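Local coordinates for protein 2-methyl-3-hydroxypyridine-5-carboxylic acid oxygenase (Mesorhizobium loti, PDB 3ALJ) that uses its bound flavin-adenine dinucleotide and molecular oxygen to oxidise 2-methyl-3-hydroxypyridine-5-carboxylic acid, probably with opening of the pyridine ring, at residues 82-87 against 201-206; 131-136 against 163-168; 208-213 against 247-252. All blocks are in the same frame, centred on the assembly; numbering follows the deposited sequence. Where two conformers were deposited one is given.

Overall arrangement
Contacts 1 and 3 are neighbours, their centres about 9 Å apart, and both are built on the seven-stranded mixed sheet. Contact 1 pairs strand 82-86 with strand 199-203, and contact 3 packs the end of helix 242-248 and the turn after it on the next strand, 211-216. The two are tied by a salt bridge of 2.8 Å from Asp201 OD2 to Arg211 NH1. Contact 2 lies on the other side of the chain's centre, its centre about 44 Å from those of both other contacts, where a small antiparallel sheet meets helix 161-166. FAD lies about 9 Å from the side chains of Tyr82 and Arg211 and about 6 Å from that of Val131.

Contact 1. Residues 82-87 against 201-206; sequences YETWMH and DMWNFW
Met86 and Trp203 meet because Met86 sends CG anti to its backbone N (chi1 171°) and then bends twice, which brings CE to 3.7 Å from Trp203 CB. The same methyl lies 3.5 Å from CE2 of Phe205, the two side chains crossing at about a right angle, with the sulfur in an oblique Met-aromatic contact to that ring. On the other face of the sheet, CG of Met202 lies 3.9 Å from Trp85 CE3, and the extended chain beyond it carries CE alongside CZ3, with SD in an oblique Met-aromatic contact to the indole. Glu83 OE2 accepts from Trp85 NE1 in the indole plane, the donor standing above the carboxylate plane; OE2 also bonds Ser90 OG. On the Met86 side, a water bridges Tyr82 OH and Asp201 OD2; that carboxylate oxygen also takes a weak bond from Trp203 NE1 and a salt bridge from Arg211. Between the two layers of side chains, the backbones bond in turn from Asp201 N to Glu83 O (2.8 Å), Trp85 N to Asp201 O, Trp203 N to Trp85 O and His87 N to Trp203 O (2.9 Å). This ladder, with strand directions 9° apart, is that of a parallel pair inside a mixed beta-sheet.

Contact 2. Residues 131-136 against 163-168; sequences VAADPV and RDSIGF
Ala132 and Ser165 bring the two backbones closest, with CA atoms 5.2 Å apart where the last turn of helix 161-166 meets the end of strand 130-134. Ser165 points its CB at the strand, and its OG, set between the backbone N and the carbonyl carbon (chi1 63°), accepts the amide of Ala133: N to OG is 3.0 Å, with a bent N-H...O angle of 145°. The hydroxyl also bonds back to the carbonyl of Lys161 in its own helix, so one side chain joins the helix backbone to the strand backbone. Its CB lies against Ala132, 3.6 Å from Ala132 CA and 3.9 Å from Ala132 CB, and also packs near the carbonyl oxygen of Val131. One residue on, Ile166 presses its longer branch onto the strand, with CG1 3.3 Å from Ala133 O. The terminal methyl CD1 reaches 3.9 Å from Ala133 CB and equally close to CD of the Pro135 ring. The strand is an outer one of a three-stranded antiparallel sheet and carries a classic beta bulge, where Val131 and Ala132 both face Thr140. After Pro135 the chain leaves the helix: Asp134 OD1 accepts Val136 N at 3.0 Å, an Asx turn. Ile166 is also flanked by Val283 and Arg280, and Pro135 touches Arg280 as well, which places the contact beside the neighbouring strands 279-280 and 283-285 of the six-stranded mixed sheet.

Contact 3. Residues 208-213 against 247-252; sequences RVQRIL and EMFPFL
Ile212 and Phe249 lie antiparallel alongside one another, which puts the CG1-CD1 branch of Ile212 over one face of the phenyl ring. Ile212 CG1 stands 3.7 Å from the Phe249 ring centroid and only 6° off its normal, a well-centred CH-pi contact, and CD1 comes to 3.6 Å from Phe249 CG. At the rim, Phe249 CZ abuts the backbone carbonyl of Gln210, 3.5 Å from its O and near the ring plane. The other branch of Ile212, CG2, meets Leu252 CD1 tip to tip. The polar end of the contact is organised round the Arg208 guanidinium, which in the conformer described is turned toward the helix by a bend at chi3 (-62°). Arg208 NH1 and NH2 both close on Glu247 OE1, at 2.8 Å each, end-on and from the same face of a carboxylate tilted 37° against the guanidinium. Along its NE edge, Arg208 NE and NH2 share Gln210 OE1, the NE bond being 3.0 Å long and nearly along the C=O axis. Gln210 is itself fixed at NE2 by Val244 O of helix 242-248. Met248 lies obliquely against this bonded pair, its SD 3.5 Å from Gln210 OE1 and also close to Arg208 NH2. Trp245 of the same helix also touches Gln210 and Ile212. This is alpha/beta packing, in which the end of helix 242-248, the link after it and Leu252 beyond the 3-10 turn are laid on one face of the large mixed sheet.

Contact 1. Residues 82-87 against 201-206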
loop_
_atom_site.group_PDB
_atom_site.type_symbol
_atom_site.label_atom_id
_atom_site.label_comp_id
_atom_site.label_asym_id
_atom_site.label_seq_id
_atom_site.Cartn_x
_atom_site.Cartn_y
_atom_site.Cartn_z
ATOM N N TYR A 82 0.426 -5.452 18.454
ATOM C CA TYR A 82 0.796 -4.101 17.941
ATOM C C TYR A 82 0.884 -3.200 19.175
ATOM O O TYR A 82 -0.090 -2.856 19.813
ATOM C CB TYR A 82 -0.296 -3.676 16.976
ATOM C CG TYR A 82 0.010 -2.453 16.195
ATOM C CD1 TYR A 82 0.368 -1.223 16.847
ATOM C CD2 TYR A 82 -0.052 -2.475 14.785
ATOM C CE1 TYR A 82 0.625 -0.066 16.038
ATOM C CE2 TYR A 82 0.170 -1.327 14.019
ATOM C CZ TYR A 82 0.513 -0.177 14.649
ATOM O OH TYR A 82 0.689 1.019 13.923
ATOM N N GLU A 83 2.182 -2.890 19.498
ATOM C CA GLU A 83 2.503 -2.128 20.722
ATOM C C GLU A 83 2.813 -0.637 20.350
ATOM O O GLU A 83 3.391 -0.403 19.301
ATOM C CB GLU A 83 3.642 -2.803 21.446
ATOM C CG GLU A 83 4.029 -2.095 22.737
ATOM C CD GLU A 83 5.068 -2.879 23.554
ATOM O OE1 GLU A 83 5.738 -3.770 23.006
ATOM O OE2 GLU A 83 5.288 -2.457 24.707
ATOM N N THR A 84 2.428 0.288 21.200
ATOM C CA THR A 84 2.795 1.687 21.056
ATOM C C THR A 84 3.574 2.141 22.239
ATOM O O THR A 84 3.145 1.849 23.427
ATOM C CB THR A 84 1.504 2.498 20.915
ATOM O OG1 THR A 84 0.817 2.026 19.757
ATOM C CG2 THR A 84 1.788 3.997 20.616
ATOM N N TRP A 85 4.684 2.846 21.993
ATOM C CA TRP A 85 5.407 3.571 23.093
ATOM C C TRP A 85 5.288 5.068 22.914
ATOM O O TRP A 85 5.325 5.566 21.786
ATOM C CB TRP A 85 6.893 3.214 23.095
ATOM C CG TRP A 85 7.217 1.776 23.431
ATOM C CD1 TRP A 85 6.380 0.764 23.742
ATOM C CD2 TRP A 85 8.598 1.251 23.423
ATOM N NE1 TRP A 85 7.141 -0.387 23.968
ATOM C CE2 TRP A 85 8.492 -0.129 23.794
ATOM C CE3 TRP A 85 9.871 1.827 23.143
ATOM C CZ2 TRP A 85 9.619 -0.972 23.870
ATOM C CZ3 TRP A 85 11.026 0.967 23.248
ATOM C CH2 TRP A 85 10.858 -0.392 23.550
ATOM N N MET A 86 5.278 5.777 24.025
ATOM C CA MET A 86 5.443 7.224 24.052
ATOM C C MET A 86 6.562 7.535 25.001
ATOM O O MET A 86 6.478 7.130 26.192
ATOM C CB MET A 86 4.173 7.935 24.540
ATOM C CG MET A 86 4.447 9.465 24.792
ATOM S SD MET A 86 5.076 10.360 23.309
ATOM C CE MET A 86 3.668 10.190 22.360
ATOM N N HIS A 87 7.648 8.146 24.567
ATOM C CA HIS A 87 8.787 8.438 25.478
ATOM C C HIS A 87 9.256 7.181 26.181
ATOM O O HIS A 87 9.560 7.201 27.387
ATOM C CB HIS A 87 8.444 9.612 26.424
ATOM C CG HIS A 87 8.097 10.895 25.708
ATOM N ND1 HIS A 87 8.817 11.424 24.632
ATOM C CD2 HIS A 87 7.088 11.747 25.938
ATOM C CE1 HIS A 87 8.208 12.534 24.206
ATOM N NE2 HIS A 87 7.162 12.748 24.979
ATOM N N ASP A 201 5.444 0.908 17.824
ATOM C CA ASP A 201 5.437 2.284 17.271
ATOM C C ASP A 201 5.983 3.193 18.340
ATOM O O ASP A 201 5.308 3.443 19.353
ATOM C CB ASP A 201 3.991 2.655 16.868
ATOM C CG ASP A 201 3.982 3.913 16.080
ATOM O OD1 ASP A 201 5.088 4.450 15.765
ATOM O OD2 ASP A 201 2.894 4.409 15.720
ATOM N N MET A 202 7.251 3.587 18.155
ATOM C CA MET A 202 8.009 4.260 19.214
ATOM C C MET A 202 8.027 5.758 18.978
ATOM O O MET A 202 8.790 6.311 18.163
ATOM C CB MET A 202 9.464 3.763 19.219
ATOM C CG MET A 202 9.566 2.237 19.301
ATOM S SD MET A 202 11.241 1.738 18.896
ATOM C CE MET A 202 11.296 0.005 19.473
ATOM N N TRP A 203 7.097 6.460 19.658
ATOM C CA TRP A 203 6.952 7.929 19.474
ATOM C C TRP A 203 7.757 8.717 20.509
ATOM O O TRP A 203 7.916 8.305 21.712
ATOM C CB TRP A 203 5.510 8.309 19.774
ATOM C CG TRP A 203 4.543 7.923 18.629
ATOM C CD1 TRP A 203 3.979 6.701 18.377
ATOM C CD2 TRP A 203 4.019 8.824 17.667
ATOM N NE1 TRP A 203 3.112 6.849 17.296
ATOM C CE2 TRP A 203 3.129 8.142 16.841
ATOM C CE3 TRP A 203 4.251 10.185 17.388
ATOM C CZ2 TRP A 203 2.463 8.747 15.756
ATOM C CZ3 TRP A 203 3.576 10.799 16.328
ATOM C CH2 TRP A 203 2.710 10.102 15.534
ATOM N N ASN A 204 8.199 9.911 20.093
ATOM C CA ASN A 204 8.731 10.905 21.029
ATOM C C ASN A 204 8.416 12.266 20.484
ATOM O O ASN A 204 8.531 12.469 19.279
ATOM C CB ASN A 204 10.273 10.827 21.126
ATOM C CG ASN A 204 10.762 9.515 21.628
ATOM O OD1 ASN A 204 10.923 9.290 22.884
ATOM N ND2 ASN A 204 11.101 8.577 20.765
ATOM N N PHE A 205 8.064 13.169 21.400
ATOM C CA PHE A 205 8.070 14.619 21.108
ATOM C C PHE A 205 9.183 15.322 21.835
ATOM O O PHE A 205 9.476 16.454 21.418
ATOM C CB PHE A 205 6.704 15.190 21.467
ATOM C CG PHE A 205 5.561 14.561 20.725
ATOM C CD1 PHE A 205 5.500 14.618 19.339
ATOM C CD2 PHE A 205 4.596 13.852 21.359
ATOM C CE1 PHE A 205 4.375 13.957 18.648
ATOM C CE2 PHE A 205 3.522 13.263 20.701
ATOM C CZ PHE A 205 3.418 13.340 19.360
ATOM N N TRP A 206 9.714 14.771 22.913
ATOM C CA TRP A 206 10.765 15.375 23.684
ATOM C C TRP A 206 11.873 14.384 23.778
ATOM O O TRP A 206 11.599 13.207 23.949
ATOM C CB TRP A 206 10.210 15.783 25.121
ATOM C CG TRP A 206 11.287 16.382 25.997
ATOM C CD1 TRP A 206 11.556 17.739 26.091
ATOM C CD2 TRP A 206 12.298 15.694 26.726
ATOM N NE1 TRP A 206 12.607 17.898 26.932
ATOM C CE2 TRP A 206 13.142 16.704 27.289
ATOM C CE3 TRP A 206 12.533 14.392 27.013
ATOM C CZ2 TRP A 206 14.200 16.394 28.149
ATOM C CZ3 TRP A 206 13.674 14.050 27.864
ATOM C CH2 TRP A 206 14.482 15.083 28.370
HETATM O O HOH W 1 0.637 3.129 15.390
#

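Contact 2. Residues 131-136 against 163-168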
loop_
_atom_site.group_PDB
_atom_site.type_symbol
_atom_site.label_atom_id
_atom_site.label_comp_id
_atom_site.label_asym_id
_atom_site.label_seq_id
_atom_site.Cartn_x
_atom_site.Cartn_y
_atom_site.Cartn_z
ATOM N N VAL A 131 0.678 6.740 -21.846
ATOM C CA VAL A 131 0.819 8.231 -21.776
ATOM C C VAL A 131 -0.527 8.879 -22.053
ATOM O O VAL A 131 -0.735 10.047 -21.599
ATOM C CB VAL A 131 1.924 8.790 -22.721
ATOM C CG1 VAL A 131 3.260 8.199 -22.385
ATOM C CG2 VAL A 131 1.552 8.524 -24.119
ATOM N N ALA A 132 -1.451 8.167 -22.684
ATOM C CA ALA A 132 -2.768 8.736 -22.873
ATOM C C ALA A 132 -3.816 7.697 -22.905
ATOM O O ALA A 132 -3.550 6.519 -23.268
ATOM C CB ALA A 132 -2.798 9.653 -24.148
ATOM N N ALA A 133 -5.029 8.035 -22.526
ATOM C CA ALA A 133 -6.135 7.058 -22.603
ATOM C C ALA A 133 -7.384 7.751 -23.137
ATOM O O ALA A 133 -7.558 8.952 -22.897
ATOM C CB ALA A 133 -6.479 6.441 -21.158
ATOM N N ASP A 134 -8.278 6.961 -23.740
ATOM C CA ASP A 134 -9.490 7.572 -24.293
ATOM C C ASP A 134 -10.616 6.730 -23.686
ATOM O O ASP A 134 -10.551 5.480 -23.770
ATOM C CB ASP A 134 -9.463 7.407 -25.821
ATOM C CG ASP A 134 -10.587 8.124 -26.507
ATOM O OD1 ASP A 134 -11.748 8.116 -26.045
ATOM O OD2 ASP A 134 -10.364 8.773 -27.541
ATOM N N PRO A 135 -11.623 7.382 -23.079
ATOM C CA PRO A 135 -12.809 6.662 -22.575
ATOM C C PRO A 135 -13.520 5.728 -23.539
ATOM O O PRO A 135 -14.218 4.814 -23.130
ATOM C CB PRO A 135 -13.786 7.773 -22.249
ATOM C CG PRO A 135 -12.940 8.957 -21.847
ATOM C CD PRO A 135 -11.652 8.816 -22.709
ATOM N N VAL A 136 -13.295 5.892 -24.849
ATOM C CA VAL A 136 -13.965 4.914 -25.729
ATOM C C VAL A 136 -13.271 3.585 -25.775
ATOM O O VAL A 136 -13.759 2.618 -26.382
ATOM C CB VAL A 136 -14.221 5.357 -27.214
ATOM C CG1 VAL A 136 -14.792 6.722 -27.261
ATOM C CG2 VAL A 136 -12.968 5.146 -28.096
ATOM N N ARG A 163 -5.186 9.029 -15.875
ATOM C CA ARG A 163 -6.041 10.017 -15.311
ATOM C C ARG A 163 -5.802 11.406 -15.908
ATOM O O ARG A 163 -6.779 12.020 -16.394
ATOM C CB ARG A 163 -5.679 10.099 -13.827
ATOM C CG ARG A 163 -6.485 11.190 -13.048
ATOM C CD ARG A 163 -5.906 11.401 -11.674
ATOM N NE ARG A 163 -4.546 11.925 -11.736
ATOM C CZ ARG A 163 -3.564 11.656 -10.913
ATOM N NH1 ARG A 163 -3.667 10.820 -9.901
ATOM N NH2 ARG A 163 -2.418 12.301 -11.110
ATOM N N ASP A 164 -4.538 11.824 -15.975
ATOM C CA ASP A 164 -4.375 13.246 -16.336
ATOM C C ASP A 164 -4.515 13.475 -17.833
ATOM O O ASP A 164 -4.808 14.649 -18.217
ATOM C CB ASP A 164 -3.055 13.710 -15.802
ATOM C CG ASP A 164 -3.102 13.873 -14.217
ATOM O OD1 ASP A 164 -4.222 13.998 -13.669
ATOM O OD2 ASP A 164 -2.034 13.934 -13.644
ATOM N N SER A 165 -4.338 12.458 -18.656
ATOM C CA SER A 165 -4.639 12.704 -20.134
ATOM C C SER A 165 -6.059 12.905 -20.401
ATOM O O SER A 165 -6.416 13.683 -21.324
ATOM C CB SER A 165 -4.160 11.502 -20.973
ATOM O OG SER A 165 -4.858 10.298 -20.640
ATOM N N ILE A 166 -6.946 12.335 -19.613
ATOM C CA ILE A 166 -8.376 12.512 -19.754
ATOM C C ILE A 166 -8.824 13.758 -19.016
ATOM O O ILE A 166 -9.717 14.508 -19.552
ATOM C CB ILE A 166 -9.114 11.230 -19.204
ATOM C CG1 ILE A 166 -8.802 10.085 -20.109
ATOM C CG2 ILE A 166 -10.661 11.478 -19.026
ATOM C CD1 ILE A 166 -9.241 8.703 -19.588
ATOM N N GLY A 167 -8.306 14.007 -17.810
ATOM C CA GLY A 167 -8.697 15.183 -17.086
ATOM C C GLY A 167 -9.710 14.850 -16.055
ATOM O O GLY A 167 -10.907 14.641 -16.399
ATOM N N PHE A 168 -9.255 14.678 -14.798
ATOM C CA PHE A 168 -10.220 14.499 -13.713
ATOM C C PHE A 168 -10.023 15.534 -12.679
ATOM O O PHE A 168 -8.850 15.890 -12.280
ATOM C CB PHE A 168 -9.896 13.120 -13.002
ATOM C CG PHE A 168 -10.394 11.961 -13.707
ATOM C CD1 PHE A 168 -9.688 11.512 -14.845
ATOM C CD2 PHE A 168 -11.547 11.252 -13.256
ATOM C CE1 PHE A 168 -10.133 10.301 -15.551
ATOM C CE2 PHE A 168 -11.996 10.083 -13.917
ATOM C CZ PHE A 168 -11.322 9.604 -15.106
#

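Contact 3. Residues 208-213 against 247-252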
loop_
_atom_site.group_PDB
_atom_site.type_symbol
_atom_site.label_atom_id
_atom_site.label_comp_id
_atom_site.label_asym_id
_atom_site.label_seq_id
_atom_site.Cartn_x
_atom_site.Cartn_y
_atom_site.Cartn_z
ATOM N N ARG A 208 13.333 15.702 21.163
ATOM C CA ARG A 208 12.984 16.176 19.829
ATOM C C ARG A 208 11.959 15.241 19.245
ATOM O O ARG A 208 11.610 14.224 19.828
ATOM C CB ARG A 208 14.182 16.132 18.861
ATOM C CG ARG A 208 15.445 16.786 19.439
ATOM C CD ARG A 208 16.675 16.481 18.631
ATOM N NE ARG A 208 16.980 15.057 18.594
ATOM C CZ ARG A 208 17.921 14.467 19.298
ATOM N NH1 ARG A 208 18.575 15.256 20.170
ATOM N NH2 ARG A 208 18.192 13.160 19.161
ATOM N N VAL A 209 11.392 15.660 18.090
ATOM C CA VAL A 209 10.267 14.941 17.465
ATOM C C VAL A 209 10.950 13.886 16.619
ATOM O O VAL A 209 11.474 14.177 15.488
ATOM C CB VAL A 209 9.402 15.916 16.654
ATOM C CG1 VAL A 209 8.312 15.202 16.026
ATOM C CG2 VAL A 209 8.814 17.004 17.660
ATOM N N GLN A 210 10.883 12.638 17.059
ATOM C CA GLN A 210 11.471 11.520 16.339
ATOM C C GLN A 210 10.634 10.305 16.685
ATOM O O GLN A 210 10.375 10.057 17.880
ATOM C CB GLN A 210 12.969 11.173 16.642
ATOM C CG GLN A 210 13.913 12.255 16.066
ATOM C CD GLN A 210 15.371 11.933 16.402
ATOM O OE1 GLN A 210 16.034 12.855 16.835
ATOM N NE2 GLN A 210 15.904 10.794 16.148
ATOM N N ARG A 211 10.352 9.488 15.691
ATOM C CA ARG A 211 9.562 8.261 15.877
ATOM C C ARG A 211 10.201 7.184 15.077
ATOM O O ARG A 211 10.629 7.416 13.915
ATOM C CB ARG A 211 8.146 8.606 15.373
ATOM C CG ARG A 211 7.186 7.375 15.222
ATOM C CD ARG A 211 5.955 7.891 14.486
ATOM N NE ARG A 211 4.956 6.827 14.296
ATOM C CZ ARG A 211 3.912 6.931 13.474
ATOM N NH1 ARG A 211 3.009 5.922 13.378
ATOM N NH2 ARG A 211 3.738 8.046 12.701
ATOM N N ILE A 212 10.170 5.962 15.582
ATOM C CA ILE A 212 10.497 4.763 14.750
ATOM C C ILE A 212 9.287 3.815 14.851
ATOM O O ILE A 212 8.871 3.422 15.957
ATOM C CB ILE A 212 11.740 3.995 15.242
ATOM C CG1 ILE A 212 12.930 4.932 14.989
ATOM C CG2 ILE A 212 11.908 2.637 14.536
ATOM C CD1 ILE A 212 14.389 4.264 15.273
ATOM N N LEU A 213 8.759 3.364 13.687
ATOM C CA LEU A 213 7.838 2.203 13.677
ATOM C C LEU A 213 8.744 1.003 13.395
ATOM O O LEU A 213 9.408 0.880 12.348
ATOM C CB LEU A 213 6.804 2.406 12.558
ATOM C CG LEU A 213 5.847 1.203 12.485
ATOM C CD1 LEU A 213 4.972 1.202 13.764
ATOM C CD2 LEU A 213 4.872 1.316 11.264
ATOM N N GLU A 247 20.716 8.072 19.773
ATOM C CA GLU A 247 20.481 8.844 21.013
ATOM C C GLU A 247 19.049 8.627 21.524
ATOM O O GLU A 247 18.859 8.501 22.747
ATOM C CB GLU A 247 20.745 10.328 20.801
ATOM C CG GLU A 247 20.365 11.129 22.056
ATOM C CD GLU A 247 20.640 12.640 21.922
ATOM O OE1 GLU A 247 20.405 13.237 20.805
ATOM O OE2 GLU A 247 21.096 13.202 22.962
ATOM N N MET A 248 18.054 8.628 20.618
ATOM C CA MET A 248 16.670 8.551 21.106
ATOM C C MET A 248 16.117 7.148 21.030
ATOM O O MET A 248 15.136 6.936 21.680
ATOM C CB MET A 248 15.753 9.644 20.418
ATOM C CG MET A 248 15.796 11.220 21.200
ATOM S SD MET A 248 14.910 12.182 20.115
ATOM C CE MET A 248 13.311 11.611 20.765
ATOM N N PHE A 249 16.821 6.200 20.443
ATOM C CA PHE A 249 16.380 4.798 20.393
ATOM C C PHE A 249 17.563 3.891 20.648
ATOM O O PHE A 249 17.924 3.030 19.828
ATOM C CB PHE A 249 15.761 4.478 19.031
ATOM C CG PHE A 249 14.649 5.468 18.657
ATOM C CD1 PHE A 249 14.945 6.703 18.061
ATOM C CD2 PHE A 249 13.250 5.193 18.891
ATOM C CE1 PHE A 249 13.980 7.633 17.747
ATOM C CE2 PHE A 249 12.233 6.128 18.549
ATOM C CZ PHE A 249 12.576 7.370 17.993
ATOM N N PRO A 250 18.109 4.050 21.875
ATOM C CA PRO A 250 19.388 3.333 22.073
ATOM C C PRO A 250 19.252 1.857 22.107
ATOM O O PRO A 250 20.158 1.124 21.744
ATOM C CB PRO A 250 19.881 3.944 23.428
ATOM C CG PRO A 250 18.591 4.335 24.136
ATOM C CD PRO A 250 17.784 5.028 22.958
ATOM N N PHE A 251 18.074 1.348 22.465
ATOM C CA PHE A 251 17.755 -0.052 22.512
ATOM C C PHE A 251 17.707 -0.720 21.096
ATOM O O PHE A 251 17.652 -1.971 20.977
ATOM C CB PHE A 251 16.457 -0.256 23.271
ATOM C CG PHE A 251 15.462 0.785 22.929
ATOM C CD1 PHE A 251 15.304 1.881 23.782
ATOM C CD2 PHE A 251 14.726 0.737 21.735
ATOM C CE1 PHE A 251 14.462 2.973 23.421
ATOM C CE2 PHE A 251 13.882 1.796 21.381
ATOM C CZ PHE A 251 13.739 2.907 22.176
ATOM N N LEU A 252 17.662 0.140 20.049
ATOM C CA LEU A 252 17.772 -0.410 18.657
ATOM C C LEU A 252 19.136 -0.200 18.013
ATOM O O LEU A 252 19.270 -0.435 16.818
ATOM C CB LEU A 252 16.665 0.316 17.754
ATOM C CG LEU A 252 15.210 -0.001 18.103
ATOM C CD1 LEU A 252 14.294 0.623 17.004
ATOM C CD2 LEU A 252 15.078 -1.493 18.042
#